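Long-range contact in amicyanin (Paracoccus versutus, PDB 1ID2), which is a type 1 blue copper protein that carries electrons, probably by cycling its single copper ion between two oxidation states: residues A[17-31]-A[43-56]. Numbering follows the deposited sequence.
With CU (copper (II) ion), chain D.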
loop_
_atom_site.group_PDB
_atom_site.type_symbol
_atom_site.label_atom_id
_atom_site.label_comp_id
_atom_site.label_asym_id
_atom_site.label_seq_id
_atom_site.Cartn_x
_atom_site.Cartn_y
_atom_site.Cartn_z
ATOM N N VAL A 17 11.533 -0.877 -8.054
ATOM C CA VAL A 17 10.249 -0.300 -8.489
ATOM C C VAL A 17 10.327 0.183 -9.946
ATOM O O VAL A 17 11.297 0.827 -10.341
ATOM C CB VAL A 17 9.839 0.899 -7.584
ATOM C CG1 VAL A 17 8.470 1.497 -8.053
ATOM C CG2 VAL A 17 9.791 0.447 -6.100
ATOM N N PRO A 18 9.334 -0.175 -10.779
ATOM C CA PRO A 18 9.500 0.223 -12.177
ATOM C C PRO A 18 9.192 1.693 -12.424
ATOM O O PRO A 18 8.436 2.338 -11.676
ATOM C CB PRO A 18 8.562 -0.725 -12.937
ATOM C CG PRO A 18 7.588 -1.170 -11.946
ATOM C CD PRO A 18 8.340 -1.254 -10.648
ATOM N N ALA A 19 9.780 2.221 -13.488
ATOM C CA ALA A 19 9.807 3.651 -13.694
ATOM C C ALA A 19 8.404 4.238 -13.908
ATOM O O ALA A 19 8.169 5.431 -13.702
ATOM C CB ALA A 19 10.706 3.961 -14.866
ATOM N N ASP A 20 7.482 3.420 -14.393
ATOM C CA ASP A 20 6.157 3.928 -14.763
ATOM C C ASP A 20 5.088 3.690 -13.693
ATOM O O ASP A 20 3.904 3.940 -13.913
ATOM C CB ASP A 20 5.709 3.319 -16.110
ATOM C CG ASP A 20 5.628 1.781 -16.091
ATOM O OD1 ASP A 20 5.020 1.226 -17.028
ATOM O OD2 ASP A 20 6.184 1.119 -15.185
ATOM N N ALA A 21 5.523 3.275 -12.512
ATOM C CA ALA A 21 4.614 2.907 -11.439
ATOM C C ALA A 21 3.898 4.124 -10.811
ATOM O O ALA A 21 4.385 5.254 -10.896
ATOM C CB ALA A 21 5.395 2.134 -10.384
ATOM N N VAL A 22 2.714 3.903 -10.235
ATOM C CA VAL A 22 2.150 4.874 -9.297
ATOM C C VAL A 22 2.694 4.564 -7.925
ATOM O O VAL A 22 2.717 3.401 -7.527
ATOM C CB VAL A 22 0.616 4.842 -9.235
ATOM C CG1 VAL A 22 0.057 5.381 -10.515
ATOM C CG2 VAL A 22 0.123 3.450 -8.976
ATOM N N VAL A 23 3.372 5.549 -7.344
ATOM C CA VAL A 23 4.123 5.340 -6.118
ATOM C C VAL A 23 3.560 6.271 -5.045
ATOM O O VAL A 23 3.299 7.445 -5.305
ATOM C CB VAL A 23 5.658 5.610 -6.332
ATOM C CG1 VAL A 23 6.431 5.374 -5.034
ATOM C CG2 VAL A 23 6.204 4.697 -7.393
ATOM N N VAL A 24 3.226 5.703 -3.890
ATOM C CA VAL A 24 2.835 6.511 -2.768
ATOM C C VAL A 24 4.024 6.531 -1.836
ATOM O O VAL A 24 4.477 5.485 -1.373
ATOM C CB VAL A 24 1.590 5.951 -2.046
ATOM C CG1 VAL A 24 1.342 6.732 -0.745
ATOM C CG2 VAL A 24 0.363 6.066 -2.962
ATOM N N GLY A 25 4.588 7.725 -1.653
ATOM C CA GLY A 25 5.719 7.890 -0.757
ATOM C C GLY A 25 5.302 8.031 0.686
ATOM O O GLY A 25 4.168 8.431 0.989
ATOM N N ILE A 26 6.199 7.636 1.577
ATOM C CA ILE A 26 5.949 7.749 3.000
ATOM C C ILE A 26 7.058 8.564 3.665
ATOM O O ILE A 26 8.207 8.124 3.713
ATOM C CB ILE A 26 5.856 6.346 3.670
ATOM C CG1 ILE A 26 4.927 5.418 2.860
ATOM C CG2 ILE A 26 5.329 6.503 5.085
ATOM C CD1 ILE A 26 5.041 3.937 3.209
ATOM N N GLU A 27 6.705 9.737 4.192
ATOM C CA GLU A 27 7.668 10.596 4.870
ATOM C C GLU A 27 6.978 11.268 6.018
ATOM O O GLU A 27 5.824 11.670 5.905
ATOM C CB GLU A 27 8.205 11.695 3.950
ATOM C CG GLU A 27 9.569 11.464 3.361
ATOM C CD GLU A 27 10.673 11.406 4.391
ATOM O OE1 GLU A 27 11.148 12.457 4.853
ATOM O OE2 GLU A 27 11.170 10.300 4.629
ATOM N N LYS A 28 7.741 11.458 7.089
ATOM C CA LYS A 28 7.320 12.180 8.279
ATOM C C LYS A 28 5.946 11.763 8.805
ATOM O O LYS A 28 5.096 12.584 9.140
ATOM C CB LYS A 28 7.454 13.688 8.031
ATOM C CG LYS A 28 8.778 14.065 7.259
ATOM C CD LYS A 28 10.090 14.218 8.121
ATOM C CE LYS A 28 10.443 12.985 8.988
ATOM N NZ LYS A 28 11.315 11.904 8.374
ATOM N N MET A 29 5.840 10.454 9.024
ATOM C CA MET A 29 4.666 9.809 9.573
ATOM C C MET A 29 3.406 10.086 8.764
ATOM O O MET A 29 2.304 10.016 9.308
ATOM C CB MET A 29 4.456 10.233 11.031
ATOM C CG MET A 29 5.684 10.078 11.904
ATOM S SD MET A 29 6.244 8.411 12.130
ATOM C CE MET A 29 5.213 7.828 13.480
ATOM N N LYS A 30 3.561 10.289 7.456
ATOM C CA LYS A 30 2.428 10.543 6.552
ATOM C C LYS A 30 2.594 9.682 5.311
ATOM O O LYS A 30 3.703 9.524 4.808
ATOM C CB LYS A 30 2.426 11.997 6.070
ATOM C CG LYS A 30 1.969 13.039 7.063
ATOM C CD LYS A 30 2.487 14.427 6.672
ATOM C CE LYS A 30 1.850 14.951 5.392
ATOM N NZ LYS A 30 2.478 16.228 4.933
ATOM N N TYR A 31 1.476 9.261 4.741
ATOM C CA TYR A 31 1.451 8.807 3.361
ATOM C C TYR A 31 1.339 10.072 2.575
ATOM O O TYR A 31 0.397 10.834 2.785
ATOM C CB TYR A 31 0.206 7.964 3.082
ATOM C CG TYR A 31 0.205 6.681 3.831
ATOM C CD1 TYR A 31 1.133 5.677 3.533
ATOM C CD2 TYR A 31 -0.691 6.474 4.867
ATOM C CE1 TYR A 31 1.158 4.487 4.246
ATOM C CE2 TYR A 31 -0.668 5.295 5.592
ATOM C CZ TYR A 31 0.240 4.303 5.283
ATOM O OH TYR A 31 0.156 3.111 5.971
ATOM N N THR A 43 -1.257 -1.755 -10.239
ATOM C CA THR A 43 -0.522 -1.991 -8.997
ATOM C C THR A 43 -0.113 -0.634 -8.414
ATOM O O THR A 43 0.108 0.316 -9.173
ATOM C CB THR A 43 0.749 -2.880 -9.268
ATOM O OG1 THR A 43 0.349 -4.124 -9.869
ATOM C CG2 THR A 43 1.513 -3.181 -7.970
ATOM N N VAL A 44 -0.230 -0.489 -7.093
ATOM C CA VAL A 44 0.261 0.707 -6.404
ATOM C C VAL A 44 1.481 0.273 -5.626
ATOM O O VAL A 44 1.454 -0.761 -5.007
ATOM C CB VAL A 44 -0.755 1.275 -5.384
ATOM C CG1 VAL A 44 -0.248 2.582 -4.828
ATOM C CG2 VAL A 44 -2.106 1.475 -6.028
ATOM N N TYR A 45 2.538 1.077 -5.644
ATOM C CA TYR A 45 3.686 0.841 -4.782
ATOM C C TYR A 45 3.743 1.909 -3.711
ATOM O O TYR A 45 3.341 3.047 -3.941
ATOM C CB TYR A 45 4.986 0.880 -5.590
ATOM C CG TYR A 45 5.164 -0.287 -6.545
ATOM C CD1 TYR A 45 4.442 -0.361 -7.735
ATOM C CD2 TYR A 45 6.100 -1.271 -6.293
ATOM C CE1 TYR A 45 4.647 -1.396 -8.633
ATOM C CE2 TYR A 45 6.337 -2.289 -7.203
ATOM C CZ TYR A 45 5.609 -2.351 -8.360
ATOM O OH TYR A 45 5.853 -3.374 -9.250
ATOM N N TRP A 46 4.131 1.497 -2.512
ATOM C CA TRP A 46 4.412 2.408 -1.417
ATOM C C TRP A 46 5.900 2.320 -1.216
ATOM O O TRP A 46 6.467 1.255 -1.398
ATOM C CB TRP A 46 3.709 1.957 -0.138
ATOM C CG TRP A 46 2.252 2.257 -0.129
ATOM C CD1 TRP A 46 1.647 3.368 0.380
ATOM C CD2 TRP A 46 1.210 1.451 -0.707
ATOM N NE1 TRP A 46 0.302 3.314 0.137
ATOM C CE2 TRP A 46 0.009 2.159 -0.525
ATOM C CE3 TRP A 46 1.186 0.204 -1.342
ATOM C CZ2 TRP A 46 -1.220 1.642 -0.974
ATOM C CZ3 TRP A 46 -0.029 -0.297 -1.782
ATOM C CH2 TRP A 46 -1.213 0.419 -1.593
ATOM N N VAL A 47 6.542 3.456 -0.971
ATOM C CA VAL A 47 7.988 3.488 -0.712
ATOM C C VAL A 47 8.243 4.302 0.557
ATOM O O VAL A 47 7.845 5.458 0.676
ATOM C CB VAL A 47 8.780 4.143 -1.888
ATOM C CG1 VAL A 47 10.264 4.189 -1.558
ATOM C CG2 VAL A 47 8.558 3.366 -3.183
ATOM N N ASN A 48 8.861 3.663 1.536
ATOM C CA ASN A 48 9.161 4.299 2.792
ATOM C C ASN A 48 10.467 5.087 2.693
ATOM O O ASN A 48 11.519 4.519 2.371
ATOM C CB ASN A 48 9.278 3.240 3.902
ATOM C CG ASN A 48 9.450 3.869 5.281
ATOM O OD1 ASN A 48 9.252 5.057 5.437
ATOM N ND2 ASN A 48 9.815 3.068 6.277
ATOM N N GLY A 49 10.388 6.383 2.946
ATOM C CA GLY A 49 11.560 7.216 2.855
ATOM C C GLY A 49 12.325 7.341 4.158
ATOM O O GLY A 49 13.417 7.891 4.156
ATOM N N GLU A 50 11.777 6.867 5.272
ATOM C CA GLU A 50 12.391 7.149 6.565
ATOM C C GLU A 50 12.748 5.898 7.339
ATOM O O GLU A 50 12.283 4.804 7.007
ATOM C CB GLU A 50 11.485 8.062 7.410
ATOM C CG GLU A 50 10.016 7.653 7.498
ATOM C CD GLU A 50 9.155 8.695 8.217
ATOM O OE1 GLU A 50 9.527 9.884 8.235
ATOM O OE2 GLU A 50 8.073 8.334 8.723
ATOM N N VAL A 51 13.495 6.067 8.424
ATOM C CA VAL A 51 13.914 4.930 9.254
ATOM C C VAL A 51 12.836 4.302 10.148
ATOM O O VAL A 51 13.000 3.176 10.613
ATOM C CB VAL A 51 15.139 5.285 10.138
ATOM C CG1 VAL A 51 16.360 5.407 9.287
ATOM C CG2 VAL A 51 14.915 6.584 10.853
ATOM N N MET A 52 11.788 5.055 10.465
ATOM C CA MET A 52 10.595 4.484 11.103
ATOM C C MET A 52 9.949 3.458 10.186
ATOM O O MET A 52 9.545 3.779 9.079
ATOM C CB MET A 52 9.567 5.573 11.384
ATOM C CG MET A 52 8.343 5.092 12.141
ATOM S SD MET A 52 8.683 4.838 13.871
ATOM C CE MET A 52 8.355 6.485 14.542
ATOM N N PRO A 53 9.716 2.251 10.686
ATOM C CA PRO A 53 9.111 1.302 9.757
ATOM C C PRO A 53 7.620 1.561 9.616
ATOM O O PRO A 53 6.954 1.947 10.576
ATOM C CB PRO A 53 9.429 -0.057 10.387
ATOM C CG PRO A 53 10.612 0.233 11.300
ATOM C CD PRO A 53 10.285 1.577 11.862
ATOM N N HIS A 54 7.102 1.318 8.420
ATOM C CA HIS A 54 5.712 1.573 8.089
ATOM C C HIS A 54 5.214 0.429 7.220
ATOM O O HIS A 54 6.008 -0.203 6.527
ATOM C CB HIS A 54 5.584 2.891 7.342
ATOM C CG HIS A 54 5.976 4.095 8.161
ATOM N ND1 HIS A 54 5.279 4.469 9.282
ATOM C CD2 HIS A 54 6.911 5.037 7.893
ATOM C CE1 HIS A 54 5.802 5.617 9.668
ATOM N NE2 HIS A 54 6.787 6.005 8.870
ATOM N N ASN A 55 3.955 0.041 7.389
ATOM C CA ASN A 55 3.353 -0.945 6.491
ATOM C C ASN A 55 2.043 -0.429 5.913
ATOM O O ASN A 55 1.751 0.776 6.010
ATOM C CB ASN A 55 3.136 -2.295 7.198
ATOM C CG ASN A 55 1.930 -2.294 8.125
ATOM O OD1 ASN A 55 1.548 -1.256 8.626
ATOM N ND2 ASN A 55 1.398 -3.477 8.433
ATOM N N VAL A 56 1.381 -1.286 5.130
ATOM C CA VAL A 56 0.045 -0.999 4.587
ATOM C C VAL A 56 -0.887 -2.092 5.078
ATOM O O VAL A 56 -0.522 -3.268 5.002
ATOM C CB VAL A 56 0.063 -0.980 3.024
ATOM C CG1 VAL A 56 -1.342 -0.909 2.457
ATOM C CG2 VAL A 56 0.830 0.223 2.548
HETATM CU CU CU D . 3.573 3.804 10.133
#
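Glu-50 turns CG into the crowded position between its backbone N and carbonyl carbon (chi1 48°), then runs extended, carrying its carboxylate into the 27-30 turn; the lysine chain of Lys-28, bent at chi2, chi3 and chi4, curls back to meet it. There OE1 of Glu-50 accepts from Lys-28 N at 2.6 Å, from above the carboxylate plane, and from Lys-28 NZ in a 2.7 Å salt bridge. Its OE2 takes Met-29 N on the syn side at 3.1 Å and, through the anti lone pair, His-54 NE2 at 2.7 Å, with OE2 close to the imidazole plane. Held at NE2 by this bond and at ND1 by copper (2.0 Å), the imidazole of His-54 has its rotation set; Cys-93 and His-96 also bind the metal. Met-29 SD sits at the ring edge and Ile-26 CG2 packs 3.5 Å from His-54 CD2. An alanine at Glu-50 would probably leave Lys-28 NZ without this carboxylate and His-54 NE2 without its acceptor, the ring then steadied mainly by its copper bond. Away from the copper, strands 22-27 and 43-48 pair in parallel within the cupredoxin barrel, and Tyr-31 OH donates in plane to Asn-55 O (2.8 Å). Four donors on one buried carboxylate imply a second-shell anchor, tying turn to copper ligand and likely favouring the charged form of Glu-50.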